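Local coordinates for holo-[acyl-carrier-protein] synthase (Thermotoga maritima, PDB 5XUM) that belongs to the 4'-phosphopantetheinyl transferase superfamily and assembles as three copies of one mixed alpha-and-beta chain, at residues A[7-11]-A[43-47]; A[78-82]-A[164-168]; A[52-56]-A[85-89]; A[113-119]-A[157-163]; A[123-128]-A[137-143]. One frame throughout, in Å; residues are numbered along the deposited sequence. Where two conformers were deposited one is given.

Overall arrangement
Contacts between separate segments show how one chain is tied into its fold. From the N terminus, contact 1 closes the first loop, setting strand 2-11 against helix 38-56. Further along that helix, contact 3 joins it to the loop before strand 90-97; the two meet where Asp8 and Lys54 form a salt bridge. Contact 2 opens before contact 3 has closed, so these two cross; it pairs strand 76-81 with the C-terminal strand 166-167. Within its span lies contact 4, which joins strands 114-117 and 158-162, and within that in turn lies contact 5. The last two share a four-stranded antiparallel sheet, on the opposite side of the chain's centre from contact 1.

Contact 1 (A[7-11]-A[43-47]); sequences IDVLE and AGRFA
Leu10 lays its two methyl groups over one face of a helix, CD1 lying 3.5 Å from Ala43 CB and CD2 lying 3.7 Å from Phe46 CD1 and 3.9 Å from Ala47 CB. This is strand-on-helix packing. Residues 7-11 are in beta conformation, residues 43-47 are helical with Ala47 N hydrogen-bonded to Ala43 O at 3.0 Å, and the two axes approach to 8.6 Å with their N-to-C directions 149° apart. Strand alternation turns Asp8 and Leu10 toward the helix and Ile7, Val9 and Glu11 away from it. Leu10 takes p for both chi1 and chi2, while Phe46 is t. The backbones come nearest at Asp8 and Ala47, with CA atoms 5.4 Å apart, and there Asp8 CB sits 3.4 Å from Ala47 O. Small residues at 43 and 47, one turn apart, let the strand come this close; no hydrogen bond links the segments. The carboxylate of Asp8 (chi1 t) instead makes a salt bridge with Lys54 and also hydrogen-bonds Ser96 of the second subunit and a glycerol, probably from the crystallisation liquor. The contact is thus sandwiched: helix 38-56 lies on one side of strand 2-11, Ile7 and Val9 pack on Leu95 and Phe100 of the second subunit, and strand 100-108 pairs along the edge through Ala101 and Ala103.

Contact 2 (A[78-82]-A[164-168]); sequences VLCVH and NILIG
Branched aliphatic side chains form the apolar centre: Ile165 CD1 lies 3.9 Å from Leu79 CD2, and Ile165 CG2 lies 3.8 Å from Val81 CG2. Ile165 is m, m, Leu79 is t, p and Val81 is m. A second apolar group involves Leu166 (m, t), whose CB is 3.9 Å from Cys80 CB and whose CD1 is 3.9 Å from Val78 CG1. Between these groups runs a short parallel pairing, with Cys80 opposite Leu166 (CA atoms 4.4 Å apart) and Val81 opposite Ile167 (5.3 Å between CA atoms). In the manner of parallel strands, Leu166 reaches to both sides of Cys80: its N donates to Leu79 O at 3.0 Å and its O accepts from Val81 N at 2.9 Å, while Cys80 CA lies 3.3 Å from Leu166 O. Poorly ordered Gly168 donates its N to Val81 O at 2.9 Å. At the polar edge His82 CE1 comes within 3.4 Å of Gly168 C, and the imidazole NE2 is hydrogen-bonded to Glu69. Strand 166-167 is thus an outer strand, within this chain, of a mixed sheet, alongside strand 76-81, itself antiparallel to strand 68-73, with Val81 and Ile167 packed against Phe146 of helix 145-154.

Contact 3 (A[52-56]-A[85-89]); sequences FFKAL and FGFFN
Two successive helix residues both direct ring edges at the face of a single phenylalanine, so that aromatic rings join the loop to the helix. Phe52, Phe53 and Phe85 make up an aromatic cluster, and no hydrogen bond crosses between the segments. The Phe52 (t) and Phe85 (m) rings are T-shaped, with centroids 5.2 Å apart and planes at 85°; Phe53 (m) makes an offset edge-to-face pair with Phe85, centroids 6.0 Å apart and planes at 79°. Residues 52-56 are helical and end helix 38-56, whereas 85-89 has no regular structure. The nearest CA atoms, those of Leu56 and Phe85, remain 7.5 Å apart, so only side chains bridge the gap. Phe88 (p) supplies the second aromatic support from the loop, its CZ 3.8 Å from Phe52 CE1. Val68 and Leu107, on strands 68-73 and 100-108, extend this hydrophobic core. Leu56 (m, t) touches both loop rings, its CD1 3.8 Å from Phe85 CD1 and its CD2 3.8 Å from Phe88 CE1.

Contact 4 (A[113-119]-A[157-163]); sequences DIIVEGD and CRLVRYG
Cys157 begins an antiparallel pairing that contains a classic beta bulge. The strand axes approach to 4.5 Å, directions 159° apart. Ile114, Val116, Leu159 and Tyr162 share the face against helix 145-154; Ile115, Glu117, Arg158 and Arg161 occupy the other. Cys157 SG lies 3.7 Å from Gly118 CA, in room that a CB at residue 118 would deny it. Arg158 pairs with Glu117 in hydrogen-bonded fashion, each backbone N donating to the other's O at 2.8 Å: Arg158 N to Glu117 O and Glu117 N to Arg158 O. Leu159 (t, p) faces Val116 as a non-hydrogen-bonded pair, CA atoms 4.6 Å apart, and its CD1 reaches 4.1 Å from Ile114 CG2. Next comes the extra residue, Val160, with phi/psi of -89/-54. Ile115 O takes two donors, Val160 N at 2.8 Å and Arg161 N at 3.1 Å, so the register shifts by one. Arg161 O then accepts from Ile115 N at 2.7 Å, and Arg161 NH2 makes a salt bridge to Asp113 OD1 at 3.4 Å, its hydrogen bond weak. Tyr162 (t) presents one ring face to Ile114, whose CG1 is 4.1 Å from Tyr162 CD1. At Gly163, phi 58° turns the chain, and its N donates to Asp113 O at 2.9 Å.

Contact 5 (A[123-128]-A[137-143]); sequences LRKRFE and WEIETSL
Phe127, Glu128 and Ile139 account for about half of the buried surface at this junction, in which the chain leaving helix 120-126 folds over strand 137-140. Phe127 (m) receives Ile139 (p, t) over its ring face in a CH-pi contact: Ile139 CD1 is 4.0 Å from the Phe127 ring centroid, 16° off the normal. At the ring's edge Leu143 CD1 lies 3.8 Å from Phe127 CE1. Leu143 N closes an ST turn by donating to Thr141 OG1 at 3.0 Å. The polar links of Glu128 to Glu140 run through its backbone: Glu128 O accepts from Glu140 N at 3.0 Å and lies 3.5 Å from Ile139 CA, while a water accepts from Glu128 N at 3.1 Å and donates to Glu140 O at 2.8 Å. The extended Glu128 side chain (t, t) brings OE2 to 3.9 Å from Glu140 CG; their CA atoms are 5.5 Å apart. Earlier in the helix, Leu123 CD1 packs 3.6 Å from Trp137 CD1. Leu123 and Phe127 also reach Leu152 and Leu148 of helix 145-154. The chemistry divides accordingly: apolar side chains bind the helix and its exit to one side of the sheet, while one direct backbone hydrogen bond and one water-mediated link join Glu128 to Glu140.

Contact 1 (A[7-11]-A[43-47])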
# COMPACT_ATOMS: atom_id res chain seq x y z
N ILE A 7 0.10 -1.31 10.02
CA ILE A 7 -1.07 -2.14 10.26
C ILE A 7 -1.22 -2.30 11.78
O ILE A 7 -0.23 -2.35 12.50
CB ILE A 7 -0.95 -3.52 9.54
CG1 ILE A 7 -2.31 -4.23 9.44
CG2 ILE A 7 0.05 -4.44 10.23
CD1 ILE A 7 -3.13 -3.87 8.23
N ASP A 8 -2.46 -2.32 12.26
CA ASP A 8 -2.71 -2.59 13.68
C ASP A 8 -3.98 -3.41 13.88
O ASP A 8 -4.99 -3.15 13.25
CB ASP A 8 -2.79 -1.30 14.50
CG ASP A 8 -2.58 -1.55 15.99
OD1 ASP A 8 -3.46 -1.17 16.80
OD2 ASP A 8 -1.53 -2.12 16.36
N VAL A 9 -3.89 -4.40 14.77
CA VAL A 9 -5.04 -5.23 15.13
C VAL A 9 -5.28 -5.17 16.64
O VAL A 9 -4.33 -5.26 17.43
CB VAL A 9 -4.87 -6.69 14.62
CG1 VAL A 9 -3.69 -7.39 15.27
CG2 VAL A 9 -6.16 -7.50 14.81
N LEU A 10 -6.53 -4.99 17.05
CA LEU A 10 -6.89 -5.02 18.47
C LEU A 10 -8.30 -5.54 18.71
O LEU A 10 -9.21 -5.27 17.92
CB LEU A 10 -6.66 -3.66 19.15
CG LEU A 10 -7.23 -2.37 18.56
CD1 LEU A 10 -8.70 -2.22 18.89
CD2 LEU A 10 -6.46 -1.17 19.09
N GLU A 11 -8.46 -6.28 19.80
CA GLU A 11 -9.77 -6.78 20.21
C GLU A 11 -10.55 -5.63 20.83
O GLU A 11 -10.13 -5.05 21.83
CB GLU A 11 -9.61 -7.95 21.20
CG GLU A 11 -10.87 -8.80 21.36
CD GLU A 11 -10.59 -10.16 22.00
OE1 GLU A 11 -9.53 -10.33 22.63
OE2 GLU A 11 -11.45 -11.06 21.87
N ALA A 43 -11.68 2.07 20.01
CA ALA A 43 -10.84 0.99 19.52
C ALA A 43 -10.29 1.30 18.13
O ALA A 43 -9.10 1.11 17.87
CB ALA A 43 -11.62 -0.32 19.52
N GLY A 44 -11.16 1.80 17.25
CA GLY A 44 -10.78 2.16 15.89
C GLY A 44 -9.76 3.29 15.82
O GLY A 44 -8.81 3.22 15.03
N ARG A 45 -9.95 4.32 16.64
CA ARG A 45 -9.03 5.46 16.68
C ARG A 45 -7.68 5.09 17.28
O ARG A 45 -6.65 5.60 16.84
CB ARG A 45 -9.65 6.65 17.42
CG ARG A 45 -10.21 7.73 16.50
CD ARG A 45 -11.23 7.18 15.53
NE ARG A 45 -11.60 8.14 14.49
CZ ARG A 45 -12.35 7.85 13.44
NH1 ARG A 45 -12.82 6.62 13.26
NH2 ARG A 45 -12.63 8.79 12.55
N PHE A 46 -7.69 4.20 18.28
CA PHE A 46 -6.45 3.68 18.85
C PHE A 46 -5.66 2.91 17.79
O PHE A 46 -4.45 3.10 17.65
CB PHE A 46 -6.73 2.78 20.06
CG PHE A 46 -5.55 2.61 20.97
CD1 PHE A 46 -4.59 1.63 20.72
CD2 PHE A 46 -5.39 3.43 22.08
CE1 PHE A 46 -3.50 1.48 21.56
CE2 PHE A 46 -4.30 3.28 22.93
CZ PHE A 46 -3.35 2.30 22.66
N ALA A 47 -6.37 2.05 17.05
CA ALA A 47 -5.76 1.24 15.99
C ALA A 47 -5.19 2.10 14.86
O ALA A 47 -4.10 1.84 14.38
CB ALA A 47 -6.76 0.23 15.45

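Contact 2 (A[78-82]-A[164-168])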
# COMPACT_ATOMS: atom_id res chain seq x y z
N VAL A 78 -10.11 10.42 7.92
CA VAL A 78 -9.16 11.34 7.30
C VAL A 78 -8.13 11.80 8.33
O VAL A 78 -8.48 12.18 9.45
CB VAL A 78 -9.86 12.56 6.66
CG1 VAL A 78 -8.85 13.44 5.91
CG2 VAL A 78 -10.96 12.13 5.70
N LEU A 79 -6.85 11.76 7.94
CA LEU A 79 -5.76 12.16 8.82
C LEU A 79 -5.72 13.67 9.04
O LEU A 79 -5.79 14.45 8.08
CB LEU A 79 -4.41 11.67 8.28
CG LEU A 79 -3.16 12.03 9.11
CD1 LEU A 79 -3.01 11.07 10.27
CD2 LEU A 79 -1.90 12.04 8.26
N CYS A 80 -5.62 14.07 10.30
CA CYS A 80 -5.40 15.46 10.68
C CYS A 80 -4.18 15.53 11.61
O CYS A 80 -4.18 14.92 12.68
CB CYS A 80 -6.63 16.06 11.37
SG CYS A 80 -6.43 17.78 11.90
N VAL A 81 -3.16 16.25 11.17
CA VAL A 81 -1.93 16.39 11.95
C VAL A 81 -1.88 17.72 12.69
O VAL A 81 -2.34 18.75 12.18
CB VAL A 81 -0.66 16.19 11.07
CG1 VAL A 81 -0.61 14.77 10.50
CG2 VAL A 81 -0.59 17.22 9.95
N HIS A 82 -1.35 17.69 13.91
CA HIS A 82 -1.17 18.90 14.72
C HIS A 82 0.29 19.14 14.98
O HIS A 82 0.67 20.00 15.77
CB HIS A 82 -1.94 18.78 16.04
CG HIS A 82 -3.43 18.72 15.86
ND1 HIS A 82 -4.19 19.83 15.77
CD2 HIS A 82 -4.30 17.64 15.76
CE1 HIS A 82 -5.48 19.47 15.62
NE2 HIS A 82 -5.55 18.13 15.61
N ASN A 164 -3.73 15.29 0.74
CA ASN A 164 -5.02 14.96 1.36
C ASN A 164 -4.97 15.03 2.90
O ASN A 164 -5.87 14.54 3.59
CB ASN A 164 -5.55 13.60 0.88
CG ASN A 164 -4.84 12.42 1.53
OD1 ASN A 164 -3.79 12.57 2.15
ND2 ASN A 164 -5.42 11.23 1.39
N ILE A 165 -3.91 15.65 3.42
CA ILE A 165 -3.70 15.81 4.85
C ILE A 165 -4.45 17.05 5.35
O ILE A 165 -4.43 18.09 4.70
CB ILE A 165 -2.20 16.01 5.19
CG1 ILE A 165 -1.30 15.05 4.39
CG2 ILE A 165 -1.94 15.87 6.69
CD1 ILE A 165 -1.45 13.59 4.73
N LEU A 166 -5.10 16.92 6.51
CA LEU A 166 -5.68 18.08 7.19
C LEU A 166 -4.69 18.62 8.22
O LEU A 166 -4.04 17.85 8.92
CB LEU A 166 -7.01 17.73 7.86
CG LEU A 166 -8.16 17.20 7.00
CD1 LEU A 166 -9.32 16.76 7.89
CD2 LEU A 166 -8.64 18.23 5.98
N ILE A 167 -4.58 19.94 8.29
CA ILE A 167 -3.60 20.60 9.16
C ILE A 167 -4.29 21.41 10.26
O ILE A 167 -5.08 22.31 9.97
CB ILE A 167 -2.65 21.51 8.34
CG1 ILE A 167 -1.88 20.67 7.32
CG2 ILE A 167 -1.68 22.26 9.25
CD1 ILE A 167 -1.65 21.39 6.02
N GLY A 168 -3.99 21.07 11.51
CA GLY A 168 -4.54 21.78 12.66
C GLY A 168 -6.01 21.49 12.89
O GLY A 168 -6.76 22.36 13.33

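Contact 3 (A[52-56]-A[85-89])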
# COMPACT_ATOMS: atom_id res chain seq x y z
N PHE A 52 -0.56 4.54 12.24
CA PHE A 52 0.11 5.76 11.77
C PHE A 52 1.56 5.83 12.25
O PHE A 52 2.48 6.05 11.46
CB PHE A 52 -0.66 7.02 12.16
CG PHE A 52 0.06 8.31 11.82
CD1 PHE A 52 0.12 8.75 10.50
CD2 PHE A 52 0.67 9.06 12.81
CE1 PHE A 52 0.79 9.93 10.18
CE2 PHE A 52 1.34 10.24 12.50
CZ PHE A 52 1.40 10.68 11.18
N PHE A 53 1.77 5.64 13.55
CA PHE A 53 3.12 5.70 14.11
C PHE A 53 4.03 4.56 13.64
O PHE A 53 5.24 4.74 13.54
CB PHE A 53 3.09 5.81 15.64
CG PHE A 53 2.62 7.15 16.13
CD1 PHE A 53 3.40 8.29 15.94
CD2 PHE A 53 1.40 7.28 16.77
CE1 PHE A 53 2.97 9.53 16.38
CE2 PHE A 53 0.96 8.52 17.22
CZ PHE A 53 1.75 9.64 17.02
N LYS A 54 3.44 3.41 13.33
CA LYS A 54 4.16 2.30 12.70
C LYS A 54 4.64 2.68 11.30
O LYS A 54 5.75 2.33 10.90
CB LYS A 54 3.30 1.03 12.62
CG LYS A 54 3.15 0.27 13.94
CD LYS A 54 2.62 -1.13 13.67
CE LYS A 54 2.45 -1.93 14.94
NZ LYS A 54 1.13 -1.67 15.59
N ALA A 55 3.79 3.39 10.56
CA ALA A 55 4.11 3.87 9.21
C ALA A 55 5.26 4.89 9.19
O ALA A 55 6.01 4.96 8.21
CB ALA A 55 2.87 4.44 8.54
N LEU A 56 5.39 5.68 10.26
CA LEU A 56 6.49 6.65 10.40
C LEU A 56 7.85 5.98 10.58
O LEU A 56 8.86 6.47 10.07
CB LEU A 56 6.22 7.60 11.57
CG LEU A 56 5.11 8.64 11.45
CD1 LEU A 56 5.02 9.47 12.72
CD2 LEU A 56 5.30 9.55 10.23
N PHE A 85 5.36 15.47 11.21
CA PHE A 85 5.83 14.09 11.35
C PHE A 85 6.73 13.66 10.19
O PHE A 85 7.46 12.68 10.30
CB PHE A 85 4.64 13.13 11.47
CG PHE A 85 3.77 13.38 12.67
CD1 PHE A 85 4.16 12.95 13.94
CD2 PHE A 85 2.55 14.03 12.53
CE1 PHE A 85 3.35 13.18 15.04
CE2 PHE A 85 1.74 14.26 13.64
CZ PHE A 85 2.14 13.84 14.89
N GLY A 86 6.67 14.41 9.09
CA GLY A 86 7.46 14.11 7.89
C GLY A 86 7.01 14.95 6.71
O GLY A 86 6.20 15.87 6.87
N PHE A 87 7.52 14.64 5.52
CA PHE A 87 7.15 15.39 4.32
C PHE A 87 6.20 14.63 3.38
O PHE A 87 6.00 15.04 2.23
CB PHE A 87 8.39 15.93 3.58
CG PHE A 87 9.26 14.86 2.96
CD1 PHE A 87 9.19 14.59 1.60
CD2 PHE A 87 10.17 14.15 3.74
CE1 PHE A 87 10.00 13.61 1.03
CE2 PHE A 87 10.98 13.18 3.18
CZ PHE A 87 10.89 12.91 1.82
N PHE A 88 5.62 13.53 3.86
CA PHE A 88 4.56 12.86 3.12
C PHE A 88 3.40 13.83 2.95
O PHE A 88 3.10 14.60 3.87
CB PHE A 88 4.11 11.57 3.83
CG PHE A 88 3.59 11.79 5.23
CD1 PHE A 88 4.46 11.73 6.32
CD2 PHE A 88 2.24 12.04 5.46
CE1 PHE A 88 3.99 11.94 7.61
CE2 PHE A 88 1.77 12.25 6.75
CZ PHE A 88 2.64 12.20 7.83
N ASN A 89 2.78 13.84 1.78
CA ASN A 89 1.62 14.71 1.57
C ASN A 89 0.32 13.94 1.39
O ASN A 89 -0.75 14.53 1.30
CB ASN A 89 1.86 15.73 0.44
CG ASN A 89 2.24 15.10 -0.88
OD1 ASN A 89 2.56 13.91 -0.96
ND2 ASN A 89 2.22 15.90 -1.94

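Contact 4 (A[113-119]-A[157-163])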
# COMPACT_ATOMS: atom_id res chain seq x y z
N ASP A 113 0.99 18.51 -5.76
CA ASP A 113 -0.25 18.36 -4.97
C ASP A 113 -0.26 19.16 -3.67
O ASP A 113 -0.93 18.80 -2.70
CB ASP A 113 -0.58 16.88 -4.72
CG ASP A 113 -1.60 16.32 -5.70
OD1 ASP A 113 -2.63 16.98 -5.94
OD2 ASP A 113 -1.37 15.21 -6.22
N ILE A 114 0.50 20.25 -3.67
CA ILE A 114 0.50 21.21 -2.57
C ILE A 114 0.05 22.55 -3.15
O ILE A 114 0.72 23.11 -4.02
CB ILE A 114 1.90 21.30 -1.92
CG1 ILE A 114 2.26 19.97 -1.24
CG2 ILE A 114 1.95 22.44 -0.90
CD1 ILE A 114 3.74 19.66 -1.23
N ILE A 115 -1.09 23.04 -2.68
CA ILE A 115 -1.70 24.25 -3.23
C ILE A 115 -1.47 25.45 -2.31
O ILE A 115 -1.77 25.39 -1.11
CB ILE A 115 -3.22 24.07 -3.50
CG1 ILE A 115 -3.51 22.73 -4.20
CG2 ILE A 115 -3.78 25.26 -4.28
CD1 ILE A 115 -2.87 22.55 -5.57
N VAL A 116 -0.92 26.52 -2.88
CA VAL A 116 -0.56 27.73 -2.15
C VAL A 116 -1.07 28.97 -2.89
O VAL A 116 -0.91 29.09 -4.10
CB VAL A 116 0.97 27.84 -1.95
CG1 VAL A 116 1.34 29.17 -1.31
CG2 VAL A 116 1.50 26.69 -1.11
N GLU A 117 -1.70 29.89 -2.15
CA GLU A 117 -2.16 31.16 -2.71
C GLU A 117 -1.22 32.29 -2.31
O GLU A 117 -0.91 32.47 -1.13
CB GLU A 117 -3.59 31.46 -2.27
CG GLU A 117 -4.21 32.71 -2.88
CD GLU A 117 -4.60 32.54 -4.35
OE1 GLU A 117 -5.81 32.49 -4.64
OE2 GLU A 117 -3.69 32.45 -5.21
N GLY A 118 -0.76 33.06 -3.31
CA GLY A 118 0.13 34.20 -3.07
C GLY A 118 0.76 34.77 -4.33
O GLY A 118 0.37 34.42 -5.45
N ASP A 119 1.75 35.64 -4.14
CA ASP A 119 2.46 36.29 -5.24
C ASP A 119 3.30 35.29 -6.03
O ASP A 119 4.09 34.54 -5.45
CB ASP A 119 3.34 37.43 -4.71
CG ASP A 119 4.17 38.09 -5.81
OD1 ASP A 119 3.58 38.58 -6.80
OD2 ASP A 119 5.41 38.12 -5.67
N CYS A 157 1.15 35.13 1.90
CA CYS A 157 0.85 33.84 1.28
C CYS A 157 0.07 32.91 2.22
O CYS A 157 0.12 33.05 3.44
CB CYS A 157 2.13 33.15 0.81
SG CYS A 157 2.89 33.93 -0.63
N ARG A 158 -0.64 31.95 1.63
CA ARG A 158 -1.50 31.04 2.38
C ARG A 158 -1.42 29.62 1.83
O ARG A 158 -1.48 29.41 0.61
CB ARG A 158 -2.94 31.55 2.35
CG ARG A 158 -3.89 30.84 3.30
CD ARG A 158 -5.26 31.50 3.32
NE ARG A 158 -5.95 31.45 2.02
CZ ARG A 158 -6.75 30.46 1.63
NH1 ARG A 158 -6.99 29.43 2.43
NH2 ARG A 158 -7.32 30.51 0.43
N LEU A 159 -1.28 28.64 2.72
CA LEU A 159 -1.36 27.23 2.35
C LEU A 159 -2.83 26.83 2.20
O LEU A 159 -3.59 26.88 3.17
CB LEU A 159 -0.65 26.35 3.39
CG LEU A 159 -0.79 24.82 3.29
CD1 LEU A 159 -0.23 24.27 1.99
CD2 LEU A 159 -0.12 24.16 4.48
N VAL A 160 -3.21 26.45 0.99
CA VAL A 160 -4.59 26.09 0.69
C VAL A 160 -4.84 24.60 0.94
O VAL A 160 -5.75 24.23 1.69
CB VAL A 160 -4.98 26.46 -0.77
CG1 VAL A 160 -6.44 26.12 -1.04
CG2 VAL A 160 -4.73 27.94 -1.03
N ARG A 161 -4.02 23.75 0.32
CA ARG A 161 -4.14 22.30 0.48
C ARG A 161 -2.77 21.65 0.49
O ARG A 161 -1.90 21.99 -0.31
CB ARG A 161 -5.02 21.71 -0.63
CG ARG A 161 -5.41 20.25 -0.41
CD ARG A 161 -6.36 19.74 -1.48
NE ARG A 161 -5.87 19.95 -2.85
CZ ARG A 161 -5.02 19.15 -3.49
NH1 ARG A 161 -4.54 18.06 -2.90
NH2 ARG A 161 -4.65 19.44 -4.73
N TYR A 162 -2.58 20.70 1.41
CA TYR A 162 -1.36 19.90 1.47
C TYR A 162 -1.73 18.44 1.21
O TYR A 162 -2.00 17.68 2.14
CB TYR A 162 -0.72 20.06 2.85
CG TYR A 162 0.73 19.64 2.93
CD1 TYR A 162 1.76 20.57 2.76
CD2 TYR A 162 1.09 18.31 3.20
CE1 TYR A 162 3.09 20.20 2.83
CE2 TYR A 162 2.42 17.93 3.28
CZ TYR A 162 3.41 18.88 3.09
OH TYR A 162 4.73 18.51 3.17
N GLY A 163 -1.75 18.06 -0.07
CA GLY A 163 -2.16 16.71 -0.47
C GLY A 163 -3.57 16.40 0.01
O GLY A 163 -4.50 17.15 -0.28

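Contact 5 (A[123-128]-A[137-143])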
# COMPACT_ATOMS: atom_id res chain seq x y z
N LEU A 123 6.83 33.00 -4.91
CA LEU A 123 6.83 31.53 -4.90
C LEU A 123 7.89 30.93 -5.81
O LEU A 123 8.51 29.93 -5.45
CB LEU A 123 5.44 30.99 -5.26
CG LEU A 123 4.26 31.35 -4.33
CD1 LEU A 123 2.95 30.91 -4.96
CD2 LEU A 123 4.42 30.77 -2.94
N ARG A 124 8.09 31.53 -6.98
CA ARG A 124 9.05 31.02 -7.97
C ARG A 124 10.51 31.15 -7.53
O ARG A 124 11.37 30.40 -8.00
CB ARG A 124 8.85 31.69 -9.34
CG ARG A 124 7.58 31.26 -10.04
CD ARG A 124 7.57 31.66 -11.51
NE ARG A 124 6.25 31.49 -12.11
CZ ARG A 124 5.79 30.36 -12.65
NH1 ARG A 124 4.57 30.32 -13.16
NH2 ARG A 124 6.54 29.27 -12.67
N LYS A 125 10.78 32.11 -6.65
CA LYS A 125 12.11 32.28 -6.05
C LYS A 125 12.44 31.12 -5.11
O LYS A 125 13.60 30.72 -4.99
CB LYS A 125 12.19 33.59 -5.26
CG LYS A 125 12.18 34.86 -6.09
CD LYS A 125 12.06 36.07 -5.17
CE LYS A 125 11.63 37.31 -5.93
NZ LYS A 125 11.47 38.48 -5.03
N ARG A 126 11.41 30.60 -4.45
CA ARG A 126 11.59 29.61 -3.39
C ARG A 126 11.23 28.19 -3.80
O ARG A 126 11.89 27.24 -3.38
CB ARG A 126 10.79 30.03 -2.15
CG ARG A 126 11.30 31.31 -1.50
CD ARG A 126 10.22 31.99 -0.66
NE ARG A 126 10.73 33.18 0.01
CZ ARG A 126 10.84 34.39 -0.55
NH1 ARG A 126 11.32 35.40 0.16
NH2 ARG A 126 10.49 34.58 -1.82
N PHE A 127 10.21 28.05 -4.64
CA PHE A 127 9.68 26.73 -5.00
C PHE A 127 9.60 26.50 -6.50
O PHE A 127 9.54 27.44 -7.29
CB PHE A 127 8.29 26.52 -4.40
CG PHE A 127 8.21 26.79 -2.93
CD1 PHE A 127 8.82 25.94 -2.01
CD2 PHE A 127 7.53 27.91 -2.45
CE1 PHE A 127 8.75 26.19 -0.65
CE2 PHE A 127 7.45 28.16 -1.09
CZ PHE A 127 8.07 27.30 -0.19
N GLU A 128 9.60 25.22 -6.87
CA GLU A 128 9.28 24.78 -8.21
C GLU A 128 7.76 24.88 -8.38
O GLU A 128 7.01 24.12 -7.77
CB GLU A 128 9.76 23.34 -8.42
CG GLU A 128 9.54 22.77 -9.81
CD GLU A 128 9.93 21.31 -9.93
OE1 GLU A 128 9.88 20.77 -11.05
OE2 GLU A 128 10.30 20.69 -8.90
N TRP A 137 -1.76 28.25 -6.57
CA TRP A 137 -0.58 27.71 -7.26
C TRP A 137 -0.23 26.35 -6.74
O TRP A 137 -0.19 26.13 -5.52
CB TRP A 137 0.61 28.65 -7.09
CG TRP A 137 0.41 30.01 -7.71
CD1 TRP A 137 0.01 31.19 -7.08
CD2 TRP A 137 0.61 30.39 -9.12
NE1 TRP A 137 -0.06 32.23 -7.98
CE2 TRP A 137 0.29 31.82 -9.22
CE3 TRP A 137 1.00 29.70 -10.27
CZ2 TRP A 137 0.37 32.51 -10.42
CZ3 TRP A 137 1.08 30.41 -11.48
CH2 TRP A 137 0.77 31.78 -11.54
N GLU A 138 0.04 25.42 -7.65
CA GLU A 138 0.54 24.10 -7.28
C GLU A 138 2.06 24.12 -7.27
O GLU A 138 2.69 24.47 -8.27
CB GLU A 138 0.02 23.01 -8.24
CG GLU A 138 0.33 21.59 -7.77
CD GLU A 138 -0.01 20.52 -8.79
OE1 GLU A 138 0.34 19.34 -8.55
OE2 GLU A 138 -0.63 20.83 -9.84
N ILE A 139 2.64 23.77 -6.13
CA ILE A 139 4.09 23.76 -5.96
C ILE A 139 4.60 22.37 -5.57
O ILE A 139 3.85 21.55 -5.04
CB ILE A 139 4.57 24.81 -4.92
CG1 ILE A 139 3.99 24.51 -3.53
CG2 ILE A 139 4.24 26.22 -5.38
CD1 ILE A 139 4.73 25.17 -2.39
N GLU A 140 5.88 22.12 -5.86
CA GLU A 140 6.57 20.97 -5.31
C GLU A 140 7.49 21.44 -4.19
O GLU A 140 8.30 22.34 -4.38
CB GLU A 140 7.35 20.21 -6.39
CG GLU A 140 8.40 19.21 -5.88
CD GLU A 140 7.84 18.12 -4.97
OE1 GLU A 140 6.61 17.94 -4.89
OE2 GLU A 140 8.66 17.42 -4.32
N THR A 141 7.33 20.84 -3.01
CA THR A 141 8.20 21.10 -1.88
C THR A 141 8.29 19.88 -0.96
O THR A 141 7.35 19.09 -0.86
CB THR A 141 7.78 22.36 -1.08
OG1 THR A 141 8.66 22.54 0.04
CG2 THR A 141 6.34 22.25 -0.57
N SER A 142 9.44 19.74 -0.30
CA SER A 142 9.65 18.69 0.69
C SER A 142 9.53 19.25 2.11
O SER A 142 9.86 18.57 3.08
CB SER A 142 11.02 18.03 0.49
OG SER A 142 11.08 17.38 -0.77
N LEU A 143 9.07 20.49 2.22
CA LEU A 143 8.85 21.10 3.53
C LEU A 143 7.62 20.51 4.20
O LEU A 143 6.57 20.39 3.57
CB LEU A 143 8.72 22.63 3.41
CG LEU A 143 9.96 23.44 3.04
CD1 LEU A 143 9.59 24.91 2.83
CD2 LEU A 143 11.06 23.31 4.08
O HOH W 1 10.86 23.28 -4.81